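Local coordinates for nucleotidyltransferase-like protein (Exiguobacterium sibiricum, PDB 3C18) that probably transfers nucleotidyl groups to a substrate not yet identified, at residues H155-H158 with H159-R162; L207-I210 with G211-H214. One frame throughout, in Å; residues are numbered along the deposited sequence.

Contact 1: residues H155-H158 with H159-R162; sequences HALH and HLAR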
loop_
_atom_site.group_PDB
_atom_site.type_symbol
_atom_site.label_atom_id
_atom_site.label_comp_id
_atom_site.label_asym_id
_atom_site.label_seq_id
_atom_site.Cartn_x
_atom_site.Cartn_y
_atom_site.Cartn_z
ATOM N N HIS A 155 0.262 -0.060 -14.441
ATOM C CA HIS A 155 0.101 -0.692 -13.135
ATOM C C HIS A 155 -0.897 -1.832 -13.233
ATOM O O HIS A 155 -0.702 -2.910 -12.680
ATOM C CB HIS A 155 -0.365 0.319 -12.092
ATOM C CG HIS A 155 0.658 1.358 -11.742
ATOM N ND1 HIS A 155 0.548 2.152 -10.624
ATOM C CD2 HIS A 155 1.810 1.731 -12.354
ATOM C CE1 HIS A 155 1.575 2.981 -10.567
ATOM N NE2 HIS A 155 2.362 2.738 -11.600
ATOM N N ALA A 156 -1.979 -1.602 -13.961
ATOM C CA ALA A 156 -3.011 -2.650 -14.112
ATOM C C ALA A 156 -2.393 -3.853 -14.745
ATOM O O ALA A 156 -2.673 -4.986 -14.400
ATOM C CB ALA A 156 -4.192 -2.162 -14.995
ATOM N N LEU A 157 -1.549 -3.616 -15.721
ATOM C CA LEU A 157 -0.900 -4.748 -16.427
ATOM C C LEU A 157 -0.003 -5.541 -15.480
ATOM O O LEU A 157 0.104 -6.755 -15.548
ATOM C CB LEU A 157 -0.079 -4.253 -17.609
ATOM C CG LEU A 157 -0.876 -3.903 -18.860
ATOM C CD1 LEU A 157 -0.026 -3.123 -19.834
ATOM C CD2 LEU A 157 -1.402 -5.126 -19.501
ATOM N N HIS A 158 0.612 -4.827 -14.564
ATOM C CA HIS A 158 1.499 -5.444 -13.573
ATOM C C HIS A 158 0.647 -6.313 -12.630
ATOM O O HIS A 158 0.991 -7.430 -12.313
ATOM C CB HIS A 158 2.263 -4.392 -12.774
ATOM C CG HIS A 158 3.350 -4.968 -11.936
ATOM N ND1 HIS A 158 3.424 -4.785 -10.576
ATOM C CD2 HIS A 158 4.391 -5.765 -12.271
ATOM C CE1 HIS A 158 4.477 -5.434 -10.111
ATOM N NE2 HIS A 158 5.084 -6.031 -11.120
ATOM N N HIS A 159 -0.500 -5.810 -12.209
ATOM C CA HIS A 159 -1.386 -6.636 -11.359
ATOM C C HIS A 159 -1.896 -7.865 -12.075
ATOM O O HIS A 159 -2.119 -8.920 -11.455
ATOM C CB HIS A 159 -2.561 -5.840 -10.803
ATOM C CG HIS A 159 -2.133 -4.810 -9.818
ATOM N ND1 HIS A 159 -1.437 -5.128 -8.675
ATOM C CD2 HIS A 159 -2.250 -3.465 -9.832
ATOM C CE1 HIS A 159 -1.180 -4.019 -8.010
ATOM N NE2 HIS A 159 -1.658 -3.000 -8.693
ATOM N N LEU A 160 -2.092 -7.725 -13.378
ATOM C CA LEU A 160 -2.613 -8.816 -14.226
ATOM C C LEU A 160 -1.588 -9.944 -14.366
ATOM O O LEU A 160 -1.922 -11.133 -14.419
ATOM C CB LEU A 160 -2.999 -8.272 -15.604
ATOM C CG LEU A 160 -3.551 -9.210 -16.697
ATOM C CD1 LEU A 160 -4.894 -9.758 -16.380
ATOM C CD2 LEU A 160 -3.595 -8.509 -18.056
ATOM N N ALA A 161 -0.331 -9.555 -14.420
ATOM C CA ALA A 161 0.800 -10.510 -14.490
ATOM C C ALA A 161 0.892 -11.277 -13.176
ATOM O O ALA A 161 1.087 -12.454 -13.158
ATOM C CB ALA A 161 2.109 -9.787 -14.725
ATOM N N ARG A 162 0.716 -10.582 -12.054
ATOM C CA ARG A 162 0.781 -11.217 -10.716
ATOM C C ARG A 162 -0.388 -12.190 -10.541
ATOM O O ARG A 162 -0.221 -13.317 -10.075
ATOM C CB ARG A 162 0.808 -10.160 -9.595
ATOM C CG ARG A 162 2.126 -9.357 -9.552
ATOM C CD ARG A 162 2.061 -8.161 -8.612
ATOM N NE ARG A 162 1.536 -8.545 -7.314
ATOM C CZ ARG A 162 2.256 -9.094 -6.345
ATOM N NH1 ARG A 162 3.535 -9.333 -6.534
ATOM N NH2 ARG A 162 1.686 -9.421 -5.195
#
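The imidazole of His158 meets the aliphatic part of Arg162 one turn on, its CE1 lying 3.9 Å from Arg162 CD. The two side chains cross at a slant, with ring and guanidinium planes 36° apart. The approach to the ring is oblique. The bend at chi3 of Arg162 (49°) turns the guanidinium away from the ring, and NE stays 5.3 Å from His158 ND1. The ring of His159 turns back toward the preceding turn, where CD2 sits 3.3 Å from the carbonyl O of His155. Its CG stands beside its own backbone N (chi1 -68°), which directs the ring that way. With an alanine here, the carbonyl O of His155 would probably lose the CD2 contact and the packing that the ring gives it. The same carbonyl takes the backbone bond from His159 N, with 2.9 Å between His159 N and His155 O. Leu157 and Leu160 touch through their CD2 methyls at 4.3 Å on the buried side, where helices 185-195 and 201-218 pack. His158 also packs on Thr151 of the second subunit. This is regular alpha-helix, with i to i+4 amide-carbonyl bonds, in a helix of the YgxA-like substrate-binding region that reaches the subunit interface.

Contact 2: residues L207-I210 with G211-H214; sequences LALI and GLEH
The carbonyl O of Leu209 takes two donors. The amide N of Glu213 bonds to it at 2.9 Å, and a water adds a weak bond at 3.4 Å. The same water donates a stronger bond to Glu213 OE1, with 2.8 Å between the oxygens. It therefore links the carboxylate to the backbone one turn earlier. The chain of Glu213 runs extended, with CG anti to the backbone N (chi1 -176°), and this brings OE1 to the water. The carbonyl O of Ile210 is also shared. His214 N bonds to it at 3.2 Å, and Glu213 N makes a weak second bond, bent to 125° at the hydrogen. The amide of Glu213 is thus divided between two carbonyls. Gly211 N gives a straighter bond to Leu207 O, with an angle of 168° at the hydrogen. On the buried side, Leu212 lies against the preceding turn. Its CG is 3.4 Å from Ala208 O, the carbonyl that its own amide N bonds. Its CD1 comes 4.5 Å from CD2 of Leu209, a loose apolar touch. Both leucines pack on Val153 of helix 146-167 and on Phe134 of helix 116-142. Ile210, Glu213 and His214 are on the exposed side. The segment is regular alpha-helix with one buried face. Its i to i+4 bonds run along the backbone, its leucines join the helical core of the YgxA-like substrate-binding region, and a water bridges side chain to carbonyl on its outer side.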
loop_
_atom_site.group_PDB
_atom_site.type_symbol
_atom_site.label_atom_id
_atom_site.label_comp_id
_atom_site.label_asym_id
_atom_site.label_seq_id
_atom_site.Cartn_x
_atom_site.Cartn_y
_atom_site.Cartn_z
ATOM N N LEU A 207 -5.265 0.608 -27.067
ATOM C CA LEU A 207 -5.103 -0.824 -27.386
ATOM C C LEU A 207 -4.871 -1.670 -26.114
ATOM O O LEU A 207 -5.402 -2.777 -25.948
ATOM C CB LEU A 207 -3.939 -1.003 -28.338
ATOM C CG LEU A 207 -4.187 -0.595 -29.782
ATOM C CD1 LEU A 207 -2.971 -1.032 -30.587
ATOM C CD2 LEU A 207 -5.464 -1.230 -30.322
ATOM N N ALA A 208 -4.115 -1.097 -25.183
ATOM C CA ALA A 208 -3.861 -1.759 -23.902
ATOM C C ALA A 208 -5.136 -1.825 -23.105
ATOM O O ALA A 208 -5.392 -2.809 -22.430
ATOM C CB ALA A 208 -2.750 -1.056 -23.120
ATOM N N LEU A 209 -5.987 -0.810 -23.199
ATOM C CA LEU A 209 -7.242 -0.857 -22.425
ATOM C C LEU A 209 -8.160 -1.949 -23.009
ATOM O O LEU A 209 -8.895 -2.652 -22.300
ATOM C CB LEU A 209 -7.974 0.510 -22.396
ATOM C CG LEU A 209 -7.362 1.623 -21.534
ATOM C CD1 LEU A 209 -7.838 3.047 -21.910
ATOM C CD2 LEU A 209 -7.619 1.266 -20.047
ATOM N N ILE A 210 -8.147 -2.075 -24.323
ATOM C CA ILE A 210 -8.992 -3.080 -24.997
ATOM C C ILE A 210 -8.613 -4.459 -24.470
ATOM O O ILE A 210 -9.451 -5.213 -23.996
ATOM C CB ILE A 210 -8.794 -3.088 -26.513
ATOM C CG1 ILE A 210 -9.353 -1.798 -27.123
ATOM C CG2 ILE A 210 -9.461 -4.296 -27.143
ATOM C CD1 ILE A 210 -10.593 -1.368 -26.478
ATOM N N GLY A 211 -7.318 -4.727 -24.525
ATOM C CA GLY A 211 -6.756 -6.011 -24.102
ATOM C C GLY A 211 -7.001 -6.279 -22.657
ATOM O O GLY A 211 -7.356 -7.378 -22.264
ATOM N N LEU A 212 -6.822 -5.248 -21.840
ATOM C CA LEU A 212 -7.079 -5.372 -20.401
ATOM C C LEU A 212 -8.522 -5.734 -20.121
ATOM O O LEU A 212 -8.834 -6.479 -19.153
ATOM C CB LEU A 212 -6.782 -4.073 -19.637
ATOM C CG LEU A 212 -5.357 -3.783 -19.174
ATOM C CD1 LEU A 212 -5.168 -2.281 -18.804
ATOM C CD2 LEU A 212 -5.017 -4.664 -18.008
ATOM N N GLU A 213 -9.433 -5.142 -20.881
ATOM C CA GLU A 213 -10.856 -5.302 -20.554
ATOM C C GLU A 213 -11.257 -6.728 -20.860
ATOM O O GLU A 213 -12.063 -7.343 -20.169
ATOM C CB GLU A 213 -11.732 -4.304 -21.310
ATOM C CG GLU A 213 -13.191 -4.395 -20.922
ATOM C CD GLU A 213 -14.034 -3.262 -21.477
ATOM O OE1 GLU A 213 -13.514 -2.510 -22.331
ATOM O OE2 GLU A 213 -15.205 -3.114 -21.053
ATOM N N HIS A 214 -10.641 -7.249 -21.897
ATOM C CA HIS A 214 -10.879 -8.617 -22.335
ATOM C C HIS A 214 -10.382 -9.615 -21.291
ATOM O O HIS A 214 -11.097 -10.509 -20.857
ATOM C CB HIS A 214 -10.144 -8.857 -23.641
ATOM C CG HIS A 214 -10.388 -10.202 -24.243
ATOM N ND1 HIS A 214 -11.655 -10.707 -24.452
ATOM C CD2 HIS A 214 -9.527 -11.123 -24.736
ATOM C CE1 HIS A 214 -11.563 -11.896 -25.019
ATOM N NE2 HIS A 214 -10.282 -12.169 -25.204
HETATM O O HOH W 1 -11.536 -0.710 -23.055
#

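How the contacts relate
Contact 1 comes first along the chain, on helix 146-167, and contact 2 follows on helix 201-218. Their centres are about 12 Å apart. Both belong to the YgxA-like substrate-binding region. The two helices touch directly through Leu212, whose CD1 packs on Ala156 CB at 3.9 Å and whose CD2 meets Leu157 CD2 at the same distance. Helix 116-142 packs against both, with Leu130 touching Leu160 and Leu212. The two contacts are thus turns of two helices that pack against each other in one helical core. Contact 1 also reaches the second subunit, which does not touch contact 2. The packing therefore ties helix 201-218 to the helix that meets the other chain.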